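Local structure of thymidylate synthase (Enterobacteria phage T4, 1TIS) at residues A[151-163]-A[169-181]. The protein catalyses the reductive methylation of dUMP to dTMP, using 5,10-methylenetetrahydrofolate as the one-carbon donor and reductant, and works as a homodimer. Residues are numbered along the deposited sequence; the frame is centred on the assembly and turned at random.
With PO4 (phosphate ion), chain B.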
loop_
_atom_site.group_PDB
_atom_site.type_symbol
_atom_site.label_atom_id
_atom_site.label_comp_id
_atom_site.label_asym_id
_atom_site.label_seq_id
_atom_site.Cartn_x
_atom_site.Cartn_y
_atom_site.Cartn_z
ATOM N N MET A 151 -12.818 5.486 15.103
ATOM C CA MET A 151 -13.397 5.836 13.844
ATOM C C MET A 151 -14.624 4.975 13.570
ATOM O O MET A 151 -14.613 3.773 13.854
ATOM C CB MET A 151 -12.350 5.636 12.737
ATOM C CG MET A 151 -11.013 6.382 12.667
ATOM S SD MET A 151 -9.876 5.638 11.453
ATOM C CE MET A 151 -8.262 6.046 12.034
ATOM N N ALA A 152 -15.668 5.605 12.998
ATOM C CA ALA A 152 -16.846 4.949 12.418
ATOM C C ALA A 152 -16.576 3.717 11.544
ATOM O O ALA A 152 -17.122 2.632 11.718
ATOM C CB ALA A 152 -17.620 5.931 11.528
ATOM N N LEU A 153 -15.763 3.898 10.515
ATOM C CA LEU A 153 -15.351 2.869 9.571
ATOM C C LEU A 153 -13.856 3.128 9.386
ATOM O O LEU A 153 -13.474 4.226 8.947
ATOM C CB LEU A 153 -16.166 3.057 8.255
ATOM C CG LEU A 153 -15.839 2.463 6.857
ATOM C CD1 LEU A 153 -17.118 2.583 6.043
ATOM C CD2 LEU A 153 -14.754 3.215 6.098
ATOM N N PRO A 154 -12.950 2.225 9.754
ATOM C CA PRO A 154 -11.517 2.387 9.467
ATOM C C PRO A 154 -11.390 2.507 7.945
ATOM O O PRO A 154 -12.216 1.899 7.244
ATOM C CB PRO A 154 -10.894 1.142 10.099
ATOM C CG PRO A 154 -12.009 0.131 10.013
ATOM C CD PRO A 154 -13.248 0.941 10.364
ATOM N N PRO A 155 -10.477 3.302 7.366
ATOM C CA PRO A 155 -10.489 3.683 5.951
ATOM C C PRO A 155 -10.426 2.465 5.065
ATOM O O PRO A 155 -9.730 1.546 5.450
ATOM C CB PRO A 155 -9.283 4.579 5.782
ATOM C CG PRO A 155 -9.071 5.124 7.165
ATOM C CD PRO A 155 -9.301 3.866 8.005
ATOM N N CYS A 156 -11.148 2.322 3.963
ATOM C CA CYS A 156 -10.864 1.185 3.089
ATOM C C CYS A 156 -9.730 1.679 2.192
ATOM O O CYS A 156 -8.799 0.918 1.896
ATOM C CB CYS A 156 -12.073 0.765 2.212
ATOM S SG CYS A 156 -13.509 0.078 3.090
ATOM N N HIS A 157 -9.738 2.953 1.762
ATOM C CA HIS A 157 -8.618 3.453 0.979
ATOM C C HIS A 157 -7.662 4.133 1.975
ATOM O O HIS A 157 -7.984 5.172 2.581
ATOM C CB HIS A 157 -9.099 4.434 -0.124
ATOM C CG HIS A 157 -10.294 5.360 0.090
ATOM N ND1 HIS A 157 -11.558 5.005 0.153
ATOM C CD2 HIS A 157 -10.261 6.740 0.193
ATOM C CE1 HIS A 157 -12.276 6.103 0.289
ATOM N NE2 HIS A 157 -11.505 7.142 0.315
ATOM N N MET A 158 -6.477 3.543 2.181
ATOM C CA MET A 158 -5.598 3.989 3.246
ATOM C C MET A 158 -4.256 4.585 2.938
ATOM O O MET A 158 -3.635 5.168 3.820
ATOM C CB MET A 158 -5.359 2.846 4.170
ATOM C CG MET A 158 -4.658 1.692 3.481
ATOM S SD MET A 158 -4.786 0.258 4.579
ATOM C CE MET A 158 -6.504 0.146 4.184
ATOM N N PHE A 159 -3.802 4.507 1.711
ATOM C CA PHE A 159 -2.440 4.835 1.399
ATOM C C PHE A 159 -2.393 5.419 0.020
ATOM O O PHE A 159 -3.359 5.165 -0.712
ATOM C CB PHE A 159 -1.755 3.554 1.463
ATOM C CG PHE A 159 -0.427 3.621 2.102
ATOM C CD1 PHE A 159 -0.334 4.082 3.403
ATOM C CD2 PHE A 159 0.651 3.182 1.381
ATOM C CE1 PHE A 159 0.891 4.108 4.023
ATOM C CE2 PHE A 159 1.876 3.208 2.001
ATOM C CZ PHE A 159 1.990 3.667 3.308
ATOM N N TYR A 160 -1.330 6.159 -0.345
ATOM C CA TYR A 160 -1.063 6.553 -1.737
ATOM C C TYR A 160 0.265 7.235 -1.907
ATOM O O TYR A 160 0.773 7.888 -0.993
ATOM C CB TYR A 160 -2.126 7.477 -2.391
ATOM C CG TYR A 160 -2.696 8.738 -1.784
ATOM C CD1 TYR A 160 -2.008 9.923 -1.951
ATOM C CD2 TYR A 160 -3.945 8.737 -1.169
ATOM C CE1 TYR A 160 -2.546 11.113 -1.525
ATOM C CE2 TYR A 160 -4.497 9.941 -0.740
ATOM C CZ TYR A 160 -3.780 11.117 -0.923
ATOM O OH TYR A 160 -4.266 12.327 -0.457
ATOM N N GLN A 161 0.829 6.979 -3.072
ATOM C CA GLN A 161 2.167 7.388 -3.454
ATOM C C GLN A 161 1.952 8.261 -4.679
ATOM O O GLN A 161 1.083 7.956 -5.500
ATOM C CB GLN A 161 2.967 6.148 -3.836
ATOM C CG GLN A 161 4.267 5.727 -3.180
ATOM C CD GLN A 161 5.472 6.519 -3.641
ATOM O OE1 GLN A 161 5.388 7.699 -3.984
ATOM N NE2 GLN A 161 6.652 5.933 -3.701
ATOM N N PHE A 162 2.698 9.337 -4.840
ATOM C CA PHE A 162 2.666 10.141 -6.051
ATOM C C PHE A 162 4.028 9.963 -6.680
ATOM O O PHE A 162 5.022 9.851 -5.963
ATOM C CB PHE A 162 2.571 11.628 -5.858
ATOM C CG PHE A 162 1.257 12.215 -5.406
ATOM C CD1 PHE A 162 0.175 12.299 -6.281
ATOM C CD2 PHE A 162 1.169 12.710 -4.129
ATOM C CE1 PHE A 162 -1.021 12.888 -5.879
ATOM C CE2 PHE A 162 -0.030 13.291 -3.750
ATOM C CZ PHE A 162 -1.123 13.388 -4.608
ATOM N N ASN A 163 4.107 10.034 -8.006
ATOM C CA ASN A 163 5.357 9.893 -8.764
ATOM C C ASN A 163 5.329 11.029 -9.765
ATOM O O ASN A 163 4.253 11.335 -10.297
ATOM C CB ASN A 163 5.394 8.603 -9.549
ATOM C CG ASN A 163 6.724 7.886 -9.530
ATOM O OD1 ASN A 163 7.088 7.248 -8.546
ATOM N ND2 ASN A 163 7.474 7.864 -10.619
ATOM N N LEU A 169 2.038 13.697 -13.316
ATOM C CA LEU A 169 1.877 13.393 -11.915
ATOM C C LEU A 169 1.204 12.056 -11.912
ATOM O O LEU A 169 0.306 11.828 -12.723
ATOM C CB LEU A 169 0.972 14.392 -11.255
ATOM C CG LEU A 169 0.647 14.204 -9.812
ATOM C CD1 LEU A 169 1.909 14.311 -8.966
ATOM C CD2 LEU A 169 -0.376 15.241 -9.448
ATOM N N ASP A 170 1.575 11.150 -11.046
ATOM C CA ASP A 170 0.931 9.862 -11.070
ATOM C C ASP A 170 0.448 9.592 -9.655
ATOM O O ASP A 170 1.149 10.056 -8.742
ATOM C CB ASP A 170 1.938 8.805 -11.513
ATOM C CG ASP A 170 2.676 9.036 -12.837
ATOM O OD1 ASP A 170 2.106 9.558 -13.798
ATOM O OD2 ASP A 170 3.845 8.661 -12.903
ATOM N N LEU A 171 -0.692 8.927 -9.410
ATOM C CA LEU A 171 -1.080 8.626 -8.050
ATOM C C LEU A 171 -1.370 7.151 -7.965
ATOM O O LEU A 171 -1.875 6.573 -8.926
ATOM C CB LEU A 171 -2.355 9.368 -7.614
ATOM C CG LEU A 171 -2.792 9.196 -6.128
ATOM C CD1 LEU A 171 -3.532 10.442 -5.731
ATOM C CD2 LEU A 171 -3.680 7.987 -5.899
ATOM N N GLN A 172 -1.140 6.498 -6.834
ATOM C CA GLN A 172 -1.490 5.088 -6.657
ATOM C C GLN A 172 -2.070 4.816 -5.263
ATOM O O GLN A 172 -1.419 5.044 -4.257
ATOM C CB GLN A 172 -0.237 4.225 -6.893
ATOM C CG GLN A 172 -0.467 2.820 -6.422
ATOM C CD GLN A 172 0.686 1.936 -6.730
ATOM O OE1 GLN A 172 0.452 0.920 -7.359
ATOM N NE2 GLN A 172 1.929 2.225 -6.400
ATOM N N TRP A 173 -3.251 4.280 -5.148
ATOM C CA TRP A 173 -3.850 4.012 -3.858
ATOM C C TRP A 173 -3.752 2.554 -3.537
ATOM O O TRP A 173 -3.570 1.696 -4.429
ATOM C CB TRP A 173 -5.357 4.415 -3.781
ATOM C CG TRP A 173 -6.184 4.396 -5.056
ATOM C CD1 TRP A 173 -5.803 4.947 -6.274
ATOM C CD2 TRP A 173 -7.373 3.779 -5.156
ATOM N NE1 TRP A 173 -6.742 4.656 -7.147
ATOM C CE2 TRP A 173 -7.689 3.960 -6.509
ATOM C CE3 TRP A 173 -8.161 3.110 -4.271
ATOM C CZ2 TRP A 173 -8.838 3.458 -7.051
ATOM C CZ3 TRP A 173 -9.319 2.602 -4.812
ATOM C CH2 TRP A 173 -9.647 2.770 -6.169
ATOM N N TYR A 174 -3.817 2.283 -2.245
ATOM C CA TYR A 174 -3.956 0.888 -1.837
ATOM C C TYR A 174 -5.308 0.830 -1.120
ATOM O O TYR A 174 -5.641 1.730 -0.338
ATOM C CB TYR A 174 -2.815 0.514 -0.927
ATOM C CG TYR A 174 -2.828 -0.933 -0.532
ATOM C CD1 TYR A 174 -3.745 -1.394 0.405
ATOM C CD2 TYR A 174 -1.902 -1.763 -1.114
ATOM C CE1 TYR A 174 -3.739 -2.720 0.769
ATOM C CE2 TYR A 174 -1.884 -3.088 -0.742
ATOM C CZ TYR A 174 -2.798 -3.536 0.188
ATOM O OH TYR A 174 -2.746 -4.838 0.563
ATOM N N GLN A 175 -6.146 -0.145 -1.420
ATOM C CA GLN A 175 -7.454 -0.243 -0.783
ATOM C C GLN A 175 -7.520 -1.621 -0.160
ATOM O O GLN A 175 -7.193 -2.631 -0.795
ATOM C CB GLN A 175 -8.546 -0.086 -1.810
ATOM C CG GLN A 175 -9.932 -0.213 -1.247
ATOM C CD GLN A 175 -10.747 1.034 -1.482
ATOM O OE1 GLN A 175 -11.027 1.797 -0.555
ATOM N NE2 GLN A 175 -11.133 1.376 -2.693
ATOM N N ARG A 176 -7.917 -1.649 1.098
ATOM C CA ARG A 176 -8.011 -2.848 1.895
ATOM C C ARG A 176 -9.051 -3.837 1.397
ATOM O O ARG A 176 -8.743 -5.031 1.260
ATOM C CB ARG A 176 -8.350 -2.468 3.313
ATOM C CG ARG A 176 -8.074 -3.577 4.283
ATOM C CD ARG A 176 -8.622 -3.180 5.611
ATOM N NE ARG A 176 -10.052 -2.969 5.647
ATOM C CZ ARG A 176 -10.499 -1.803 6.088
ATOM N NH1 ARG A 176 -9.652 -0.844 6.480
ATOM N NH2 ARG A 176 -11.799 -1.585 6.151
ATOM N N SER A 177 -10.297 -3.396 1.194
ATOM C CA SER A 177 -11.341 -4.287 0.697
ATOM C C SER A 177 -12.095 -3.437 -0.319
ATOM O O SER A 177 -12.250 -2.223 -0.099
ATOM C CB SER A 177 -12.269 -4.730 1.854
ATOM O OG SER A 177 -12.737 -6.084 1.737
ATOM N N VAL A 178 -12.493 -4.006 -1.463
ATOM C CA VAL A 178 -13.249 -3.235 -2.423
ATOM C C VAL A 178 -14.476 -3.980 -2.845
ATOM O O VAL A 178 -14.462 -5.207 -2.942
ATOM C CB VAL A 178 -12.535 -2.938 -3.733
ATOM C CG1 VAL A 178 -12.755 -1.438 -3.876
ATOM C CG2 VAL A 178 -11.072 -3.377 -3.813
ATOM N N ASP A 179 -15.563 -3.274 -3.098
ATOM C CA ASP A 179 -16.768 -3.900 -3.610
ATOM C C ASP A 179 -16.738 -3.572 -5.089
ATOM O O ASP A 179 -17.308 -2.541 -5.454
ATOM C CB ASP A 179 -18.021 -3.277 -2.940
ATOM C CG ASP A 179 -19.362 -3.907 -3.338
ATOM O OD1 ASP A 179 -19.455 -4.496 -4.427
ATOM O OD2 ASP A 179 -20.313 -3.803 -2.541
ATOM N N VAL A 180 -16.155 -4.364 -5.976
ATOM C CA VAL A 180 -16.103 -3.983 -7.394
ATOM C C VAL A 180 -17.453 -3.651 -7.991
ATOM O O VAL A 180 -17.522 -2.674 -8.703
ATOM C CB VAL A 180 -15.528 -5.055 -8.253
ATOM C CG1 VAL A 180 -15.162 -4.460 -9.562
ATOM C CG2 VAL A 180 -14.240 -5.557 -7.691
ATOM N N PHE A 181 -18.518 -4.369 -7.608
ATOM C CA PHE A 181 -19.896 -4.148 -8.050
ATOM C C PHE A 181 -20.225 -2.668 -7.794
ATOM O O PHE A 181 -20.374 -1.858 -8.714
ATOM C CB PHE A 181 -20.746 -5.135 -7.214
ATOM C CG PHE A 181 -22.141 -5.701 -7.565
ATOM C CD1 PHE A 181 -22.956 -5.240 -8.596
ATOM C CD2 PHE A 181 -22.612 -6.755 -6.765
ATOM C CE1 PHE A 181 -24.191 -5.846 -8.805
ATOM C CE2 PHE A 181 -23.847 -7.349 -6.992
ATOM C CZ PHE A 181 -24.644 -6.899 -8.018
HETATM P P PO4 B . -14.358 -3.993 5.962
HETATM O O1 PO4 B . -15.647 -4.466 6.804
HETATM O O2 PO4 B . -14.595 -4.450 4.566
HETATM O O3 PO4 B . -13.240 -4.690 6.654
HETATM O O4 PO4 B . -14.443 -2.536 6.155
#
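Strands 157-163 and 169-175 run antiparallel, their axes 163° apart and 4.6 Å at closest approach, as the two arms of a beta hairpin in the central sheet of the thymidylate synthase fold. Register is set by paired backbone bonds: Gln161 and Gln172 bond each other in both directions, as do Asn163 and Asp170. Between the pairs His157-Gln175 and Tyr160-Trp173, Met158 and Phe159 both stand opposite Tyr174, a beta bulge, with Met158 N bonding Tyr174 O at 3.2 Å.

On the face bearing Tyr160, Phe162, Leu171 and Trp173, toward helix 184-202, Leu171 touches two rings. Its CD1 lies 3.5 Å from Phe162 CE1 and also over one face of the Tyr160 ring, while its CD2 meets Tyr160 CB. Tyr191 of that helix stacks on Trp173. The other face, with Phe159, Gln161, Gln172 and Tyr174, meets the second subunit: Phe159 stacks on its counterpart, and Gln172 NE2 bonds Gly213 O of that subunit.

Near Cys156, the nucleophile by similarity, Arg176 N bonds Cys156 O at 2.8 Å with an N-H...O angle of 165°, joining the two segments beside the active site. Gln175 OE1 sits in plane at the His157 ring edge, taking a weak, bent bond from ND1; the amide and ring planes are 83° apart, and the NE2 end bonds Asn187. Met158 CE packs against Arg176 CB, and the bend at chi3 then turns the guanidinium so that one face lies over Cys156 CA. Arg137 of the second subunit binds the same phosphate ion, consistent with a dUMP phosphate site shared across the dimer; Arg176 NH2 donates a hydrogen bond to phosphate O4 at 2.8 Å, which lies at the edge of the guanidinium, in its plane.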